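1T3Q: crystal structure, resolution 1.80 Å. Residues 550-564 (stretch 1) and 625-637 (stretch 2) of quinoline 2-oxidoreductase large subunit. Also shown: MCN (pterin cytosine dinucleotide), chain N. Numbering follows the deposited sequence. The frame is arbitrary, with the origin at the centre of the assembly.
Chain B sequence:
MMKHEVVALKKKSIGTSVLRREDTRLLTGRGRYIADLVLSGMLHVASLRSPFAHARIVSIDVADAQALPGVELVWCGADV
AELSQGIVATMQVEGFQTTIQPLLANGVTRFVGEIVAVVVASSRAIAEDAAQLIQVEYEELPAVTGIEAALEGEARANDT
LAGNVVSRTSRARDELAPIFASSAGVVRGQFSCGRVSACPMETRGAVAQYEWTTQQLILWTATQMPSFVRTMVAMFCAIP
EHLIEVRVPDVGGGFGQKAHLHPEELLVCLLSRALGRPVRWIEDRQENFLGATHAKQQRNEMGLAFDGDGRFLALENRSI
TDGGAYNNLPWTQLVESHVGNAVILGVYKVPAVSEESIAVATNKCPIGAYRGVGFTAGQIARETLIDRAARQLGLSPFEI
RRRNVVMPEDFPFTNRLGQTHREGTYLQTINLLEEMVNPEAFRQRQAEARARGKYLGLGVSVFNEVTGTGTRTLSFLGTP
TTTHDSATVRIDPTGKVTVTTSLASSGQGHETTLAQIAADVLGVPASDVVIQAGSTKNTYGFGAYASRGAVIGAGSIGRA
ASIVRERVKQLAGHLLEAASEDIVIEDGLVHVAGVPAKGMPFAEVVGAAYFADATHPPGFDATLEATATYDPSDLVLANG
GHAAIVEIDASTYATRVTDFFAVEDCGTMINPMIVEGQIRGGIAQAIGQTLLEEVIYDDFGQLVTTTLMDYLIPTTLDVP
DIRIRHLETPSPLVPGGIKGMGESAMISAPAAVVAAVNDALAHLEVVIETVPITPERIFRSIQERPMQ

Stretch 1 550-564: AVIGAGSIGRAASIV
Stretch 2, residues 625-637: EATATYDPSDLVL

Residues 550-564 are one unbroken helical segment, part of a longer helix, with phi/psi near -60/-45 throughout. Residues 625-629 form an extended strand, Tyr630 to Leu635 a loop, and Leu637 is again strand. Helix and first strand run roughly antiparallel, their N-to-C directions 143° apart and their axes approaching to 6.6 Å. The register is set by three CA-CA pairs: Ser556 with Tyr630 at 4.7 Å, Ala560 with Thr627 at 5.0 Å and Val564 with Glu625 at 6.3 Å. The contact buries 681 Å² in total, both sides summed.

The first rule is strand alternation. CA-to-CB of Ala626, Ala628 and Tyr630 points toward the helix, while that of Glu625, Thr627 and Thr629 points away, where the polar ends of all three find hydrogen bonds elsewhere in the structure. The inward methyls meet aliphatic helix side chains. Ile563 (m, t) brings CG2 to 3.5 Å from Ala626 CB and CD1 to 4.3 Å from Ala628 CB; Val564 (m) places CG1 3.9 Å from Ala626 CB. Ala560 points sideways, its CB 3.5 Å from Ala626 O and 4.4 Å from Ala628 CB, so its methyl packs against strand backbone as well as side chain.

The second rule is a glycine under an aromatic ring. Tyr630, with chi1 163° (t) and chi2 -92°, has the most surface covered by the other stretch of any residue here, 110 Å², and lays one ring face over Gly555. Gly555 CA sits 3.3 Å from the Tyr630 ring centroid, 9° off the normal, in a CH-pi contact. An ideal CB on Gly555 would lie 2.1 Å from Tyr630 CD1, a clash, so the ring occupies space that the absent side chain leaves free. Around it, Val551 (t) sets CG1 4.1 Å from Tyr630 CE1, and Ile552 (m, m) carries CD1 to 4.2 Å from Tyr630 CD1. That same Ile552 CD1 reaches 3.9 Å from Pro632 CD, its end coming nearer although CA-to-CB points sideways. Val551 CG2 extends the apolar patch to Val636 CG1 at 4.5 Å.

Polar bonding across the contact is a single hydrogen bond. Arg559, with chi1 to chi4 of -75°, -155°, 62° and -152°, sends NH2 to Thr629 O at 2.9 Å, with an N-H...O angle of 160°. The acceptor lies near the guanidinium plane, while Ala628 CB lies over one of its faces; Arg559 CB is itself 3.5 Å from Ala628 CB. Arginine thus combines an aliphatic stem for packing with a donor that caters to a buried carbonyl.

Within the helix, Ser556 (p) turns its hydroxyl back on the backbone, OG donating to Ile552 O at 2.8 Å. This satisfies a buried polar atom locally and leaves Ser556 CB to pack 4.0 Å from Tyr630 CB. At the start of the segment, Ala550 N donates to O1A of the pterin cytosine dinucleotide at 2.8 Å and 163°.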

ATOM      1  N   ALA B 550     -23.841  12.161  -7.279  1.00 15.46           N
ATOM      2  CA  ALA B 550     -24.751  11.334  -8.068  1.00 17.08           C
ATOM      3  C   ALA B 550     -24.834  11.825  -9.510  1.00 16.24           C
ATOM      4  O   ALA B 550     -24.747  11.035 -10.444  1.00 16.14           O
ATOM      5  CB  ALA B 550     -26.139  11.339  -7.434  1.00 15.37           C
ATOM      6  N   VAL B 551     -24.988  13.132  -9.683  1.00 17.20           N
ATOM      7  CA  VAL B 551     -25.090  13.723 -11.015  1.00 16.32           C
ATOM      8  C   VAL B 551     -23.801  13.614 -11.817  1.00 17.48           C
ATOM      9  O   VAL B 551     -23.795  13.070 -12.919  1.00 16.66           O
ATOM     10  CB  VAL B 551     -25.504  15.209 -10.932  1.00 16.71           C
ATOM     11  CG1 VAL B 551     -25.362  15.874 -12.302  1.00 15.80           C
ATOM     12  CG2 VAL B 551     -26.943  15.313 -10.441  1.00 15.43           C
ATOM     13  N   ILE B 552     -22.714  14.137 -11.259  1.00 18.00           N
ATOM     14  CA  ILE B 552     -21.419  14.100 -11.921  1.00 17.61           C
ATOM     15  C   ILE B 552     -20.978  12.665 -12.165  1.00 17.88           C
ATOM     16  O   ILE B 552     -20.411  12.347 -13.212  1.00 18.88           O
ATOM     17  CB  ILE B 552     -20.348  14.826 -11.076  1.00 18.18           C
ATOM     18  CG1 ILE B 552     -20.715  16.308 -10.939  1.00 20.50           C
ATOM     19  CG2 ILE B 552     -18.984  14.674 -11.718  1.00 19.84           C
ATOM     20  CD1 ILE B 552     -20.756  17.056 -12.270  1.00 20.95           C
ATOM     21  N   GLY B 553     -21.239  11.798 -11.192  1.00 17.88           N
ATOM     22  CA  GLY B 553     -20.880  10.400 -11.338  1.00 16.39           C
ATOM     23  C   GLY B 553     -21.683   9.778 -12.464  1.00 16.60           C
ATOM     24  O   GLY B 553     -21.125   9.113 -13.336  1.00 16.50           O
ATOM     25  N   ALA B 554     -22.995   9.997 -12.453  1.00 17.68           N
ATOM     26  CA  ALA B 554     -23.856   9.445 -13.496  1.00 18.68           C
ATOM     27  C   ALA B 554     -23.375   9.921 -14.862  1.00 17.81           C
ATOM     28  O   ALA B 554     -23.199   9.123 -15.786  1.00 18.74           O
ATOM     29  CB  ALA B 554     -25.310   9.870 -13.271  1.00 18.90           C
ATOM     30  N   GLY B 555     -23.148  11.224 -14.980  1.00 18.47           N
ATOM     31  CA  GLY B 555     -22.701  11.786 -16.243  1.00 17.50           C
ATOM     32  C   GLY B 555     -21.349  11.304 -16.740  1.00 17.64           C
ATOM     33  O   GLY B 555     -21.230  10.909 -17.904  1.00 16.57           O
ATOM     34  N   SER B 556     -20.328  11.329 -15.879  1.00 16.94           N
ATOM     35  CA  SER B 556     -18.989  10.898 -16.282  1.00 16.24           C
ATOM     36  C   SER B 556     -18.910   9.394 -16.511  1.00 15.91           C
ATOM     37  O   SER B 556     -18.372   8.939 -17.517  1.00 14.59           O
ATOM     38  CB  SER B 556     -17.936  11.317 -15.242  1.00 16.15           C
ATOM     39  OG  SER B 556     -18.184  10.751 -13.968  1.00 17.96           O
ATOM     40  N   ILE B 557     -19.427   8.617 -15.570  1.00 16.25           N
ATOM     41  CA  ILE B 557     -19.400   7.174 -15.745  1.00 15.92           C
ATOM     42  C   ILE B 557     -20.248   6.850 -16.974  1.00 16.61           C
ATOM     43  O   ILE B 557     -19.913   5.965 -17.757  1.00 16.30           O
ATOM     44  CB  ILE B 557     -19.947   6.457 -14.491  1.00 16.58           C
ATOM     45  CG1 ILE B 557     -18.958   6.645 -13.332  1.00 15.61           C
ATOM     46  CG2 ILE B 557     -20.156   4.971 -14.778  1.00 14.73           C
ATOM     47  CD1 ILE B 557     -19.471   6.139 -11.999  1.00 18.33           C
ATOM     48  N   GLY B 558     -21.334   7.595 -17.147  1.00 17.86           N
ATOM     49  CA  GLY B 558     -22.205   7.393 -18.292  1.00 17.47           C
ATOM     50  C   GLY B 558     -21.438   7.540 -19.591  1.00 17.54           C
ATOM     51  O   GLY B 558     -21.447   6.642 -20.430  1.00 17.34           O
ATOM     52  N   ARG B 559     -20.759   8.673 -19.750  1.00 18.30           N
ATOM     53  CA  ARG B 559     -19.970   8.933 -20.952  1.00 16.74           C
ATOM     54  C   ARG B 559     -18.888   7.883 -21.198  1.00 17.90           C
ATOM     55  O   ARG B 559     -18.756   7.369 -22.307  1.00 17.34           O
ATOM     56  CB  ARG B 559     -19.289  10.305 -20.865  1.00 16.66           C
ATOM     57  CG  ARG B 559     -20.187  11.516 -21.076  1.00 17.75           C
ATOM     58  CD  ARG B 559     -19.335  12.692 -21.575  1.00 18.16           C
ATOM     59  NE  ARG B 559     -18.729  12.369 -22.866  1.00 19.18           N
ATOM     60  CZ  ARG B 559     -17.585  12.871 -23.327  1.00 20.54           C
ATOM     61  NH1 ARG B 559     -17.141  12.496 -24.519  1.00 21.75           N
ATOM     62  NH2 ARG B 559     -16.872  13.727 -22.605  1.00 21.16           N
ATOM     63  N   ALA B 560     -18.094   7.584 -20.170  1.00 17.02           N
ATOM     64  CA  ALA B 560     -17.020   6.616 -20.310  1.00 15.01           C
ATOM     65  C   ALA B 560     -17.567   5.231 -20.649  1.00 15.64           C
ATOM     66  O   ALA B 560     -17.044   4.548 -21.532  1.00 16.10           O
ATOM     67  CB  ALA B 560     -16.190   6.561 -19.034  1.00 13.18           C
ATOM     68  N   ALA B 561     -18.619   4.824 -19.950  1.00 15.04           N
ATOM     69  CA  ALA B 561     -19.225   3.516 -20.190  1.00 16.83           C
ATOM     70  C   ALA B 561     -19.821   3.448 -21.594  1.00 17.45           C
ATOM     71  O   ALA B 561     -19.788   2.401 -22.240  1.00 18.29           O
ATOM     72  CB  ALA B 561     -20.303   3.241 -19.151  1.00 16.41           C
ATOM     73  N   SER B 562     -20.352   4.571 -22.066  1.00 20.19           N
ATOM     74  CA  SER B 562     -20.954   4.625 -23.396  1.00 20.82           C
ATOM     75  C   SER B 562     -19.922   4.352 -24.483  1.00 20.52           C
ATOM     76  O   SER B 562     -20.200   3.644 -25.449  1.00 20.40           O
ATOM     77  CB  SER B 562     -21.600   5.993 -23.633  1.00 21.27           C
ATOM     78  OG  SER B 562     -22.124   6.080 -24.949  1.00 24.59           O
ATOM     79  N   ILE B 563     -18.728   4.914 -24.323  1.00 19.97           N
ATOM     80  CA  ILE B 563     -17.676   4.718 -25.308  1.00 18.95           C
ATOM     81  C   ILE B 563     -17.364   3.242 -25.502  1.00 19.00           C
ATOM     82  O   ILE B 563     -17.299   2.758 -26.635  1.00 17.90           O
ATOM     83  CB  ILE B 563     -16.382   5.449 -24.907  1.00 20.17           C
ATOM     84  CG1 ILE B 563     -16.630   6.961 -24.890  1.00 21.03           C
ATOM     85  CG2 ILE B 563     -15.257   5.091 -25.876  1.00 21.04           C
ATOM     86  CD1 ILE B 563     -15.487   7.753 -24.318  1.00 22.80           C
ATOM     87  N   VAL B 564     -17.168   2.518 -24.404  1.00 19.91           N
ATOM     88  CA  VAL B 564     -16.859   1.104 -24.529  1.00 18.99           C
ATOM     89  C   VAL B 564     -18.104   0.299 -24.896  1.00 18.63           C
ATOM     90  O   VAL B 564     -18.010  -0.710 -25.596  1.00 18.87           O
ATOM     91  CB  VAL B 564     -16.196   0.558 -23.240  1.00 19.95           C
ATOM     92  CG1 VAL B 564     -14.852   1.242 -23.045  1.00 19.39           C
ATOM     93  CG2 VAL B 564     -17.087   0.793 -22.033  1.00 18.45           C
ATOM     94  N   GLU B 625     -11.526   0.176 -22.631  1.00 18.13           N
ATOM     95  CA  GLU B 625     -11.344   1.005 -21.448  1.00 16.46           C
ATOM     96  C   GLU B 625     -11.330   2.430 -21.987  1.00 17.37           C
ATOM     97  O   GLU B 625     -10.602   2.731 -22.937  1.00 18.28           O
ATOM     98  CB  GLU B 625     -10.019   0.694 -20.732  1.00 16.36           C
ATOM     99  CG  GLU B 625      -9.824   1.512 -19.454  1.00 17.23           C
ATOM    100  CD  GLU B 625      -8.690   0.994 -18.570  1.00 19.04           C
ATOM    101  OE1 GLU B 625      -8.473   1.578 -17.487  1.00 18.15           O
ATOM    102  OE2 GLU B 625      -8.024   0.007 -18.951  1.00 20.74           O
ATOM    103  N   ALA B 626     -12.143   3.298 -21.399  1.00 15.58           N
ATOM    104  CA  ALA B 626     -12.221   4.677 -21.865  1.00 17.20           C
ATOM    105  C   ALA B 626     -12.448   5.650 -20.724  1.00 17.94           C
ATOM    106  O   ALA B 626     -12.941   5.276 -19.657  1.00 18.46           O
ATOM    107  CB  ALA B 626     -13.346   4.812 -22.898  1.00 15.28           C
ATOM    108  N   THR B 627     -12.101   6.909 -20.970  1.00 18.12           N
ATOM    109  CA  THR B 627     -12.234   7.967 -19.982  1.00 18.25           C
ATOM    110  C   THR B 627     -12.968   9.154 -20.599  1.00 17.25           C
ATOM    111  O   THR B 627     -12.797   9.455 -21.780  1.00 16.20           O
ATOM    112  CB  THR B 627     -10.835   8.422 -19.500  1.00 18.78           C
ATOM    113  OG1 THR B 627     -10.147   7.297 -18.936  1.00 23.29           O
ATOM    114  CG2 THR B 627     -10.945   9.525 -18.453  1.00 19.02           C
ATOM    115  N   ALA B 628     -13.788   9.824 -19.798  1.00 16.82           N
ATOM    116  CA  ALA B 628     -14.531  10.974 -20.284  1.00 18.04           C
ATOM    117  C   ALA B 628     -14.928  11.897 -19.149  1.00 18.20           C
ATOM    118  O   ALA B 628     -15.297  11.447 -18.066  1.00 18.86           O
ATOM    119  CB  ALA B 628     -15.785  10.509 -21.029  1.00 15.20           C
ATOM    120  N   THR B 629     -14.844  13.197 -19.394  1.00 17.10           N
ATOM    121  CA  THR B 629     -15.252  14.151 -18.389  1.00 16.26           C
ATOM    122  C   THR B 629     -16.699  14.528 -18.679  1.00 16.47           C
ATOM    123  O   THR B 629     -17.164  14.411 -19.820  1.00 17.87           O
ATOM    124  CB  THR B 629     -14.391  15.426 -18.416  1.00 17.84           C
ATOM    125  OG1 THR B 629     -14.811  16.295 -17.358  1.00 19.73           O
ATOM    126  CG2 THR B 629     -14.549  16.149 -19.754  1.00 18.27           C
ATOM    127  N   TYR B 630     -17.410  14.973 -17.649  1.00 16.73           N
ATOM    128  CA  TYR B 630     -18.800  15.378 -17.801  1.00 19.16           C
ATOM    129  C   TYR B 630     -19.076  16.637 -17.000  1.00 20.47           C
ATOM    130  O   TYR B 630     -18.530  16.836 -15.912  1.00 19.22           O
ATOM    131  CB  TYR B 630     -19.741  14.245 -17.364  1.00 19.45           C
ATOM    132  CG  TYR B 630     -21.171  14.674 -17.102  1.00 17.32           C
ATOM    133  CD1 TYR B 630     -21.576  15.058 -15.825  1.00 17.41           C
ATOM    134  CD2 TYR B 630     -22.127  14.666 -18.122  1.00 18.37           C
ATOM    135  CE1 TYR B 630     -22.892  15.416 -15.561  1.00 16.81           C
ATOM    136  CE2 TYR B 630     -23.453  15.025 -17.868  1.00 19.01           C
ATOM    137  CZ  TYR B 630     -23.826  15.395 -16.582  1.00 18.22           C
ATOM    138  OH  TYR B 630     -25.132  15.713 -16.304  1.00 17.34           O
ATOM    139  N   ASP B 631     -19.935  17.484 -17.554  1.00 18.90           N
ATOM    140  CA  ASP B 631     -20.302  18.746 -16.933  1.00 20.09           C
ATOM    141  C   ASP B 631     -21.703  19.055 -17.465  1.00 20.46           C
ATOM    142  O   ASP B 631     -21.895  19.175 -18.668  1.00 21.12           O
ATOM    143  CB  ASP B 631     -19.286  19.813 -17.370  1.00 19.67           C
ATOM    144  CG  ASP B 631     -19.413  21.116 -16.599  1.00 23.20           C
ATOM    145  OD1 ASP B 631     -20.007  21.118 -15.500  1.00 20.71           O
ATOM    146  OD2 ASP B 631     -18.894  22.141 -17.093  1.00 22.44           O
ATOM    147  N   PRO B 632     -22.708  19.146 -16.581  1.00 22.39           N
ATOM    148  CA  PRO B 632     -24.056  19.441 -17.078  1.00 21.44           C
ATOM    149  C   PRO B 632     -24.127  20.710 -17.921  1.00 21.08           C
ATOM    150  O   PRO B 632     -23.396  21.669 -17.683  1.00 20.21           O
ATOM    151  CB  PRO B 632     -24.897  19.519 -15.800  1.00 22.55           C
ATOM    152  CG  PRO B 632     -23.888  19.735 -14.705  1.00 26.17           C
ATOM    153  CD  PRO B 632     -22.722  18.915 -15.129  1.00 22.85           C
ATOM    154  N   SER B 633     -25.019  20.703 -18.905  1.00 21.07           N
ATOM    155  CA  SER B 633     -25.178  21.833 -19.814  1.00 21.06           C
ATOM    156  C   SER B 633     -25.968  22.990 -19.217  1.00 21.54           C
ATOM    157  O   SER B 633     -26.032  24.074 -19.801  1.00 22.68           O
ATOM    158  CB  SER B 633     -25.864  21.360 -21.095  1.00 20.48           C
ATOM    159  OG  SER B 633     -27.133  20.808 -20.802  1.00 20.42           O
ATOM    160  N   ASP B 634     -26.555  22.771 -18.047  1.00 19.90           N
ATOM    161  CA  ASP B 634     -27.357  23.805 -17.409  1.00 20.47           C
ATOM    162  C   ASP B 634     -27.535  23.434 -15.936  1.00 21.24           C
ATOM    163  O   ASP B 634     -27.008  22.413 -15.475  1.00 21.26           O
ATOM    164  CB  ASP B 634     -28.718  23.863 -18.121  1.00 19.98           C
ATOM    165  CG  ASP B 634     -29.486  25.148 -17.860  1.00 22.69           C
ATOM    166  OD1 ASP B 634     -30.594  25.283 -18.428  1.00 23.73           O
ATOM    167  OD2 ASP B 634     -29.006  26.023 -17.108  1.00 22.35           O
ATOM    168  N   LEU B 635     -28.263  24.263 -15.198  1.00 19.22           N
ATOM    169  CA  LEU B 635     -28.514  23.982 -13.796  1.00 20.28           C
ATOM    170  C   LEU B 635     -29.337  22.703 -13.710  1.00 19.85           C
ATOM    171  O   LEU B 635     -30.069  22.368 -14.638  1.00 19.24           O
ATOM    172  CB  LEU B 635     -29.324  25.110 -13.155  1.00 20.11           C
ATOM    173  CG  LEU B 635     -28.815  26.550 -13.243  1.00 21.10           C
ATOM    174  CD1 LEU B 635     -29.796  27.458 -12.520  1.00 20.32           C
ATOM    175  CD2 LEU B 635     -27.431  26.655 -12.623  1.00 20.52           C
ATOM    176  N   VAL B 636     -29.200  21.992 -12.601  1.00 19.60           N
ATOM    177  CA  VAL B 636     -29.978  20.781 -12.356  1.00 18.90           C
ATOM    178  C   VAL B 636     -30.587  21.040 -10.979  1.00 19.30           C
ATOM    179  O   VAL B 636     -29.984  20.740  -9.949  1.00 18.82           O
ATOM    180  CB  VAL B 636     -29.091  19.521 -12.325  1.00 19.24           C
ATOM    181  CG1 VAL B 636     -29.938  18.287 -11.985  1.00 17.95           C
ATOM    182  CG2 VAL B 636     -28.423  19.324 -13.688  1.00 17.69           C
ATOM    183  N   LEU B 637     -31.783  21.617 -10.977  1.00 18.32           N
ATOM    184  CA  LEU B 637     -32.474  21.977  -9.747  1.00 18.49           C
ATOM    185  C   LEU B 637     -33.335  20.887  -9.125  1.00 18.66           C
ATOM    186  O   LEU B 637     -34.240  20.369  -9.766  1.00 20.00           O
ATOM    187  CB  LEU B 637     -33.363  23.192  -9.992  1.00 19.32           C
ATOM    188  CG  LEU B 637     -32.697  24.408 -10.638  1.00 21.21           C
ATOM    189  CD1 LEU B 637     -33.722  25.508 -10.839  1.00 20.05           C
ATOM    190  CD2 LEU B 637     -31.547  24.883  -9.765  1.00 21.39           C
TER
HETATM  191  N1  MCN N4921     -28.310   9.675  -4.244  1.00 16.26           N
HETATM  192  C2  MCN N4921     -29.150   8.716  -4.900  1.00 17.71           C
HETATM  193  N3  MCN N4921     -29.971   9.280  -5.865  1.00 16.25           N
HETATM  194  C4  MCN N4921     -30.041  10.624  -6.215  1.00 15.67           C
HETATM  195  C5  MCN N4921     -29.166  11.561  -5.500  1.00 15.91           C
HETATM  196  C6  MCN N4921     -28.311  11.090  -4.532  1.00 17.25           C
HETATM  197  O2  MCN N4921     -29.128   7.547  -4.587  1.00 17.61           O
HETATM  198  N4  MCN N4921     -30.858  11.047  -7.156  1.00 13.95           N
HETATM  199  C1' MCN N4921     -27.333   9.068  -3.169  1.00 15.96           C
HETATM  200  C2D MCN N4921     -25.869   8.840  -3.765  1.00 19.06           C
HETATM  201  O2' MCN N4921     -25.260   7.647  -3.155  1.00 20.10           O
HETATM  202  C3' MCN N4921     -25.163  10.143  -3.455  1.00 20.24           C
HETATM  203  C4D MCN N4921     -25.698  10.559  -2.106  1.00 18.65           C
HETATM  204  O4D MCN N4921     -27.081   9.946  -2.035  1.00 17.65           O
HETATM  205  O3' MCN N4921     -23.709   9.925  -3.419  1.00 22.30           O
HETATM  206  C5' MCN N4921     -25.625  12.080  -1.790  1.00 17.83           C
HETATM  207  O5' MCN N4921     -26.220  12.721  -2.891  1.00 23.29           O
HETATM  208  PA  MCN N4921     -25.531  13.840  -3.766  1.00 20.98           P
HETATM  209  O1A MCN N4921     -25.259  13.213  -5.099  1.00 21.80           O
HETATM  210  O2A MCN N4921     -26.449  15.042  -3.624  1.00 24.80           O
HETATM  211  O3A MCN N4921     -24.154  14.434  -3.133  1.00 23.69           O
HETATM  212  PB  MCN N4921     -22.678  13.818  -3.057  1.00 25.09           P
HETATM  213  O1B MCN N4921     -21.786  14.733  -3.831  1.00 25.15           O
HETATM  214  O2B MCN N4921     -22.672  12.365  -3.430  1.00 25.71           O
HETATM  215  O3B MCN N4921     -22.329  13.888  -1.493  1.00 25.61           O
HETATM  216  C10 MCN N4921     -21.868  15.081  -0.910  1.00 24.40           C
HETATM  217  C9' MCN N4921     -23.017  15.617  -0.120  1.00 23.70           C
HETATM  218  C8' MCN N4921     -22.459  16.880   0.577  1.00 24.73           C
HETATM  219  S8' MCN N4921     -21.927  18.186  -0.521  1.00 26.68           S
HETATM  220  C7' MCN N4921     -22.371  17.079   1.894  1.00 24.68           C
HETATM  221  S7' MCN N4921     -21.705  18.538   2.680  1.00 23.51           S
HETATM  222  C6' MCN N4921     -22.816  15.912   2.839  1.00 19.96           C
HETATM  223  C7  MCN N4921     -23.845  15.043   2.168  1.00 21.70           C
HETATM  224  O9' MCN N4921     -23.385  14.583   0.907  1.00 25.06           O
HETATM  225  N5' MCN N4921     -21.525  15.261   3.311  1.00 19.96           N
HETATM  226  C4A MCN N4921     -21.859  13.959   3.859  1.00 19.82           C
HETATM  227  N8' MCN N4921     -24.149  13.841   3.016  1.00 21.01           N
HETATM  228  C4B MCN N4921     -23.089  13.280   3.787  1.00 21.18           C
HETATM  229  N1' MCN N4921     -23.371  12.004   4.336  1.00 20.95           N
HETATM  230  C2' MCN N4921     -22.334  11.422   4.984  1.00 21.14           C
HETATM  231  N2' MCN N4921     -22.556  10.211   5.538  1.00 21.33           N
HETATM  232  N3' MCN N4921     -21.083  11.997   5.081  1.00 20.91           N
HETATM  233  C4' MCN N4921     -20.717  13.284   4.535  1.00 21.48           C
HETATM  234  O4' MCN N4921     -19.598  13.717   4.663  1.00 19.82           O